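Local atomic coordinates of DNA repair and telomere maintenance protein nbs1 (Schizosaccharomyces pombe, PDB entry 3HUF), a protein that serves as the phosphoprotein-binding adaptor of the MRN complex, which repairs DNA double-strand breaks, maintains telomeres and acts in meiosis. Residues C222-G228 with E245-L249; F169-I175 with F215-P219; N212-P216 with W298-I302. All blocks are in the same frame, centred on the assembly; numbering follows the deposited sequence.

Interaction 1: C222-G228 with E245-L249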
# COMPACT_ATOMS: atom_id res chain seq x y z
N CYS A 222 -18.29 -11.15 4.63
CA CYS A 222 -18.61 -11.03 3.20
C CYS A 222 -18.03 -12.17 2.38
O CYS A 222 -18.66 -12.66 1.44
CB CYS A 222 -18.08 -9.71 2.65
SG CYS A 222 -19.32 -8.46 2.43
N ILE A 223 -16.82 -12.58 2.76
CA ILE A 223 -16.05 -13.60 2.04
C ILE A 223 -16.73 -14.97 2.13
O ILE A 223 -17.07 -15.44 3.22
CB ILE A 223 -14.57 -13.63 2.53
CG1 ILE A 223 -13.79 -12.49 1.87
CG2 ILE A 223 -13.90 -14.97 2.23
CD1 ILE A 223 -12.64 -11.95 2.70
N ASN A 224 -16.94 -15.57 0.96
CA ASN A 224 -17.68 -16.84 0.79
C ASN A 224 -19.14 -16.87 1.22
O ASN A 224 -19.66 -17.93 1.59
CB ASN A 224 -16.91 -18.03 1.38
CG ASN A 224 -16.02 -18.72 0.36
OD1 ASN A 224 -15.05 -18.15 -0.12
ND2 ASN A 224 -16.37 -19.96 0.03
N SER A 225 -19.82 -15.73 1.16
CA SER A 225 -21.25 -15.68 1.52
C SER A 225 -22.17 -16.28 0.45
O SER A 225 -23.31 -16.64 0.73
CB SER A 225 -21.70 -14.25 1.91
OG SER A 225 -21.34 -13.28 0.94
N LEU A 226 -21.66 -16.41 -0.78
CA LEU A 226 -22.45 -16.98 -1.87
C LEU A 226 -21.94 -18.34 -2.31
O LEU A 226 -22.15 -18.73 -3.47
CB LEU A 226 -22.45 -16.04 -3.08
CG LEU A 226 -22.99 -14.62 -2.95
CD1 LEU A 226 -22.90 -13.95 -4.29
CD2 LEU A 226 -24.43 -14.63 -2.46
N GLU A 227 -21.27 -19.07 -1.41
CA GLU A 227 -20.79 -20.41 -1.74
C GLU A 227 -21.98 -21.32 -2.03
O GLU A 227 -23.04 -21.17 -1.42
CB GLU A 227 -19.88 -20.97 -0.64
CG GLU A 227 -20.57 -21.33 0.67
CD GLU A 227 -19.69 -21.10 1.89
OE1 GLU A 227 -18.44 -21.21 1.77
OE2 GLU A 227 -20.25 -20.80 2.97
N GLY A 228 -21.81 -22.22 -2.99
CA GLY A 228 -22.92 -23.03 -3.49
C GLY A 228 -23.54 -22.45 -4.75
O GLY A 228 -24.09 -23.20 -5.57
N GLU A 245 -14.97 -14.73 -7.08
CA GLU A 245 -14.33 -15.81 -6.33
C GLU A 245 -14.41 -15.56 -4.83
O GLU A 245 -14.85 -16.43 -4.08
CB GLU A 245 -12.86 -15.92 -6.69
CG GLU A 245 -12.50 -17.13 -7.49
CD GLU A 245 -10.99 -17.30 -7.63
OE1 GLU A 245 -10.58 -18.37 -8.12
OE2 GLU A 245 -10.23 -16.37 -7.24
N LEU A 246 -13.99 -14.37 -4.40
CA LEU A 246 -14.02 -13.98 -2.98
C LEU A 246 -15.41 -14.07 -2.34
O LEU A 246 -15.50 -14.22 -1.12
CB LEU A 246 -13.42 -12.59 -2.77
CG LEU A 246 -11.91 -12.47 -3.05
CD1 LEU A 246 -11.40 -11.06 -2.80
CD2 LEU A 246 -11.11 -13.51 -2.25
N LEU A 247 -16.46 -14.00 -3.16
CA LEU A 247 -17.83 -14.18 -2.69
C LEU A 247 -18.21 -15.66 -2.66
O LEU A 247 -19.31 -16.02 -2.25
CB LEU A 247 -18.81 -13.38 -3.56
CG LEU A 247 -18.56 -11.88 -3.68
CD1 LEU A 247 -19.52 -11.21 -4.65
CD2 LEU A 247 -18.60 -11.18 -2.32
N GLY A 248 -17.29 -16.52 -3.10
CA GLY A 248 -17.51 -17.97 -3.09
C GLY A 248 -18.29 -18.48 -4.29
O GLY A 248 -18.78 -19.61 -4.29
N LEU A 249 -18.41 -17.64 -5.33
CA LEU A 249 -19.14 -18.02 -6.54
C LEU A 249 -18.32 -18.92 -7.46
O LEU A 249 -17.08 -18.93 -7.42
CB LEU A 249 -19.58 -16.78 -7.31
CG LEU A 249 -20.72 -15.91 -6.77
CD1 LEU A 249 -20.69 -14.56 -7.44
CD2 LEU A 249 -22.08 -16.59 -7.00
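With CG anti to its carbonyl carbon (chi1 -59°), the L226 side chain is directed at the end of helix 238-246, and L249, turned the same way about its own first torsion, lies alongside it, L226 CD1 to L249 CG being 3.8 Å. G248, at positive phi, ends the helix in a Schellman motif, and the carbonyls of L246 and L247 just before it accept from the 222-228 loop that precedes strand 230-234 of the second BRCT domain. N224 N gives a nearly straight bond to L246 O (2.9 Å), and L226 N meets L247 O at 2.8 Å, almost in line with the C=O bond. G248 passes so close to the loop that a CB would stand only 3.1 Å from N224 CA, which, with the positive phi, probably accounts for a glycine here. Helices 163-170 and 294-302 border the contact, L170 of the first and I301 of the second touching both C222 and L247. The loop is also braced from within: N224 ND2 donates a hydrogen bond to E227 OE1 (3.0 Å), reaching it from above the carboxylate plane.

Interaction 2: F169-I175 with F215-P219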
# COMPACT_ATOMS: atom_id res chain seq x y z
N PHE A 169 -12.22 -3.61 -0.13
CA PHE A 169 -12.72 -4.15 1.13
C PHE A 169 -12.54 -5.67 1.22
O PHE A 169 -12.08 -6.20 2.24
CB PHE A 169 -14.21 -3.81 1.26
CG PHE A 169 -14.78 -4.13 2.60
CD1 PHE A 169 -14.48 -3.33 3.69
CD2 PHE A 169 -15.62 -5.22 2.76
CE1 PHE A 169 -15.02 -3.61 4.93
CE2 PHE A 169 -16.16 -5.51 4.00
CZ PHE A 169 -15.86 -4.71 5.09
N LEU A 170 -12.92 -6.36 0.15
CA LEU A 170 -12.90 -7.81 0.12
C LEU A 170 -11.50 -8.42 0.11
O LEU A 170 -11.28 -9.44 0.76
CB LEU A 170 -13.72 -8.34 -1.06
CG LEU A 170 -15.23 -8.29 -0.82
CD1 LEU A 170 -15.96 -8.45 -2.12
CD2 LEU A 170 -15.63 -9.37 0.16
N LYS A 171 -10.56 -7.81 -0.62
CA LYS A 171 -9.19 -8.32 -0.61
C LYS A 171 -8.36 -7.82 0.59
O LYS A 171 -7.13 -7.93 0.61
CB LYS A 171 -8.47 -8.16 -1.98
CG LYS A 171 -8.67 -6.84 -2.72
CD LYS A 171 -7.71 -6.73 -3.91
CE LYS A 171 -7.49 -5.26 -4.32
NZ LYS A 171 -6.21 -5.08 -5.11
N LYS A 172 -9.06 -7.27 1.59
CA LYS A 172 -8.48 -6.86 2.88
C LYS A 172 -7.52 -5.68 2.82
O LYS A 172 -6.63 -5.53 3.66
CB LYS A 172 -7.91 -8.06 3.65
CG LYS A 172 -9.01 -9.04 4.09
CD LYS A 172 -8.46 -10.44 4.31
CE LYS A 172 -9.53 -11.33 4.92
NZ LYS A 172 -8.96 -12.64 5.38
N THR A 173 -7.71 -4.85 1.80
CA THR A 173 -6.97 -3.60 1.67
C THR A 173 -7.52 -2.64 2.73
O THR A 173 -8.68 -2.73 3.11
CB THR A 173 -7.15 -3.04 0.27
OG1 THR A 173 -6.78 -4.05 -0.67
CG2 THR A 173 -6.30 -1.82 0.04
N VAL A 174 -6.66 -1.74 3.22
CA VAL A 174 -7.06 -0.70 4.16
C VAL A 174 -7.73 0.44 3.38
O VAL A 174 -7.15 1.01 2.47
CB VAL A 174 -5.83 -0.18 4.95
CG1 VAL A 174 -6.23 0.91 5.95
CG2 VAL A 174 -5.14 -1.33 5.69
N ILE A 175 -8.97 0.77 3.73
CA ILE A 175 -9.69 1.80 3.01
C ILE A 175 -9.53 3.13 3.73
O ILE A 175 -9.77 3.25 4.91
CB ILE A 175 -11.17 1.42 2.80
CG1 ILE A 175 -11.26 0.17 1.89
CG2 ILE A 175 -11.97 2.61 2.22
CD1 ILE A 175 -12.65 -0.40 1.84
N PHE A 215 -21.17 -0.82 4.05
CA PHE A 215 -20.23 -1.84 4.52
C PHE A 215 -20.87 -2.74 5.55
O PHE A 215 -21.72 -2.29 6.32
CB PHE A 215 -19.01 -1.19 5.17
CG PHE A 215 -18.13 -0.44 4.21
CD1 PHE A 215 -18.29 0.93 4.03
CD2 PHE A 215 -17.13 -1.12 3.51
CE1 PHE A 215 -17.47 1.61 3.15
CE2 PHE A 215 -16.32 -0.46 2.62
CZ PHE A 215 -16.47 0.90 2.44
N PRO A 216 -20.48 -4.03 5.57
CA PRO A 216 -20.81 -4.85 6.74
C PRO A 216 -19.71 -4.68 7.79
O PRO A 216 -18.85 -3.80 7.64
CB PRO A 216 -20.85 -6.27 6.18
CG PRO A 216 -19.88 -6.25 5.04
CD PRO A 216 -19.75 -4.81 4.55
N SER A 217 -19.73 -5.50 8.83
CA SER A 217 -18.76 -5.39 9.93
C SER A 217 -17.30 -5.63 9.52
O SER A 217 -16.38 -4.93 9.97
CB SER A 217 -19.15 -6.34 11.08
OG SER A 217 -20.27 -5.84 11.79
N SER A 218 -17.08 -6.61 8.64
CA SER A 218 -15.74 -7.08 8.33
C SER A 218 -15.69 -7.68 6.93
O SER A 218 -16.72 -8.08 6.39
CB SER A 218 -15.32 -8.14 9.35
OG SER A 218 -16.04 -9.35 9.13
N PRO A 219 -14.49 -7.73 6.32
CA PRO A 219 -14.31 -8.54 5.12
C PRO A 219 -14.72 -10.01 5.33
O PRO A 219 -15.32 -10.62 4.44
CB PRO A 219 -12.81 -8.43 4.84
CG PRO A 219 -12.43 -7.13 5.43
CD PRO A 219 -13.25 -7.01 6.68
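The ring of F169, at the end of helix 163-170 in the first BRCT domain, is held between F215 and P219 of the inter-BRCT linker. The contact is almost wholly apolar, with no hydrogen bond between 169-175 and 215-219. Its aromatic component is the F169-F215 pair, two rings inclined at 56° with centroids 5.1 Å apart, neither stacked nor edge-to-face; F215 CD2 lies over one face of F169, toward the rim, 3.5 Å from F169 CD1. A CH-pi contact covers the opposite face, where P219 CG sits over the centre of the F169 ring, 4.3 Å from its centroid. Having CG opposite the backbone N (chi1 -171°) carries the F169 ring out from the helix into this slot.

Aliphatic contacts complete the surround. P216 CD approaches F169 CE2 obliquely at 3.7 Å, I175 CD1 comes from the other direction to within 3.8 Å of F215 CE2, and K172 lays its CG against P219 CB. K172 has positive phi as the C-prime residue of the Schellman motif that ends the helix, while S218 OG caps D221 N at the start of helix 219-222. Replacing F169 by an alanine would probably open a gap between F215 and P219, depriving P219 of its CH-pi partner and F215 of the ring it leans on. Between these two segments no polar bond sets a direction, so their fit probably depends on apolar shape, with both faces of the F169 ring occupied.

Interaction 3: N212-P216 with W298-I302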
# COMPACT_ATOMS: atom_id res chain seq x y z
N ASN A 212 -22.10 2.61 8.80
CA ASN A 212 -22.07 2.82 7.36
C ASN A 212 -22.83 1.71 6.63
O ASN A 212 -22.37 0.57 6.62
CB ASN A 212 -20.61 2.90 6.89
CG ASN A 212 -20.46 3.56 5.53
OD1 ASN A 212 -21.33 3.43 4.66
ND2 ASN A 212 -19.35 4.25 5.32
N ASP A 213 -23.98 2.04 6.04
CA ASP A 213 -24.81 1.04 5.34
C ASP A 213 -24.28 0.58 3.97
O ASP A 213 -24.99 -0.07 3.20
CB ASP A 213 -26.28 1.49 5.25
CG ASP A 213 -26.53 2.57 4.18
OD1 ASP A 213 -25.58 3.12 3.57
OD2 ASP A 213 -27.72 2.88 3.95
N GLN A 214 -23.05 0.94 3.66
CA GLN A 214 -22.42 0.50 2.44
C GLN A 214 -21.41 -0.60 2.75
O GLN A 214 -20.86 -1.24 1.85
CB GLN A 214 -21.75 1.68 1.72
CG GLN A 214 -22.74 2.74 1.20
CD GLN A 214 -23.65 2.21 0.10
OE1 GLN A 214 -23.17 1.72 -0.93
NE2 GLN A 214 -24.96 2.30 0.32
N PHE A 215 -21.17 -0.82 4.05
CA PHE A 215 -20.23 -1.84 4.52
C PHE A 215 -20.87 -2.74 5.55
O PHE A 215 -21.72 -2.29 6.32
CB PHE A 215 -19.01 -1.19 5.17
CG PHE A 215 -18.13 -0.44 4.21
CD1 PHE A 215 -18.29 0.93 4.03
CD2 PHE A 215 -17.13 -1.12 3.51
CE1 PHE A 215 -17.47 1.61 3.15
CE2 PHE A 215 -16.32 -0.46 2.62
CZ PHE A 215 -16.47 0.90 2.44
N PRO A 216 -20.48 -4.03 5.57
CA PRO A 216 -20.81 -4.85 6.74
C PRO A 216 -19.71 -4.68 7.79
O PRO A 216 -18.85 -3.80 7.64
CB PRO A 216 -20.85 -6.27 6.18
CG PRO A 216 -19.88 -6.25 5.04
CD PRO A 216 -19.75 -4.81 4.55
N TRP A 298 -23.84 -6.51 -4.35
CA TRP A 298 -23.32 -5.98 -3.09
C TRP A 298 -24.46 -5.62 -2.12
O TRP A 298 -24.36 -5.88 -0.92
CB TRP A 298 -22.45 -4.76 -3.35
CG TRP A 298 -21.72 -4.19 -2.16
CD1 TRP A 298 -22.06 -3.08 -1.45
CD2 TRP A 298 -20.50 -4.69 -1.56
NE1 TRP A 298 -21.14 -2.86 -0.44
CE2 TRP A 298 -20.18 -3.83 -0.49
CE3 TRP A 298 -19.66 -5.78 -1.84
CZ2 TRP A 298 -19.06 -4.03 0.32
CZ3 TRP A 298 -18.53 -5.97 -1.03
CH2 TRP A 298 -18.25 -5.10 0.04
N LYS A 299 -25.53 -5.05 -2.66
CA LYS A 299 -26.71 -4.71 -1.86
C LYS A 299 -27.29 -5.93 -1.13
O LYS A 299 -27.70 -5.83 0.02
CB LYS A 299 -27.79 -4.04 -2.72
CG LYS A 299 -27.32 -2.74 -3.34
CD LYS A 299 -28.46 -1.94 -3.94
CE LYS A 299 -27.96 -0.56 -4.34
NZ LYS A 299 -29.04 0.47 -4.33
N ILE A 300 -27.27 -7.07 -1.82
CA ILE A 300 -27.75 -8.33 -1.25
C ILE A 300 -26.70 -8.95 -0.32
O ILE A 300 -27.04 -9.56 0.69
CB ILE A 300 -28.12 -9.36 -2.38
CG1 ILE A 300 -28.97 -8.69 -3.47
CG2 ILE A 300 -28.84 -10.57 -1.80
CD1 ILE A 300 -29.09 -9.51 -4.76
N ILE A 301 -25.44 -8.76 -0.67
CA ILE A 301 -24.32 -9.38 0.04
C ILE A 301 -24.17 -8.84 1.46
O ILE A 301 -23.62 -9.50 2.34
CB ILE A 301 -23.03 -9.26 -0.80
CG1 ILE A 301 -22.46 -10.64 -1.08
CG2 ILE A 301 -22.00 -8.31 -0.19
CD1 ILE A 301 -22.35 -10.88 -2.54
N ILE A 302 -24.71 -7.63 1.65
CA ILE A 302 -24.86 -6.98 2.94
C ILE A 302 -26.18 -7.42 3.57
O ILE A 302 -26.18 -8.13 4.59
CB ILE A 302 -24.89 -5.44 2.79
CG1 ILE A 302 -23.52 -4.88 2.45
CG2 ILE A 302 -25.42 -4.77 4.05
CD1 ILE A 302 -23.58 -3.45 1.95
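W298 NE1 donates to the backbone carbonyl of Q214, the one hydrogen bond joining the 212-216 turn to helix 294-302. At 2.8 Å between W298 NE1 and Q214 O it is short, and the oxygen lies in the indole plane, only 7° out of it, although the donor is tilted from the carbonyl plane. A chi1 of -173° swings the indole out from the helix, its CG beside the carbonyl carbon, and I301 CG2 and I302 CG1 of its own helix lie over one of its faces. The close part of the contact is completed by I302, whose CD1 comes within 3.5 Å of Q214 O, so that a methyl packs beside the oxygen that accepts the indole N-H. M166 and L170 of helix 163-170 also touch W298, L170 CD1 coming in near the ring plane.

The packing slackens elsewhere. P216 CD is 4.4 Å from W298 CZ2 and 4.3 Å from I302 CG1, and solvent-exposed D213 contributes mainly its carbonyl, 3.9 Å from I302 CD1. N212 OD1 accepts from Q214 N in an Asx turn within a type I beta turn. The Q214 amide finds its main partner outside the contact, its OE1 accepting from I161 N; its NE2 bond to D213 OD1 is weak. A helix of the second BRCT domain meeting the linker and a helix of the first is characteristic of tandem BRCT repeats.

The three contacts make a worked example of how a linker becomes part of a domain interface. Along the chain, interaction 2 ends before interaction 1 begins, and both segments of interaction 1 fall between the two of interaction 3. Interactions 2 and 3 share F215 and P216, their centres 11 Å apart, while each lies 14 Å from interaction 1. They meet through L170 and F169 of helix 163-170, W298 and I301 of helix 294-302, and C222, whose SG packs against P216 CG. One continuous core therefore joins both BRCT domains, consistent with the two packing as one unit. The FHA and BRCT domains of this N-terminal part recognise phosphorylated proteins.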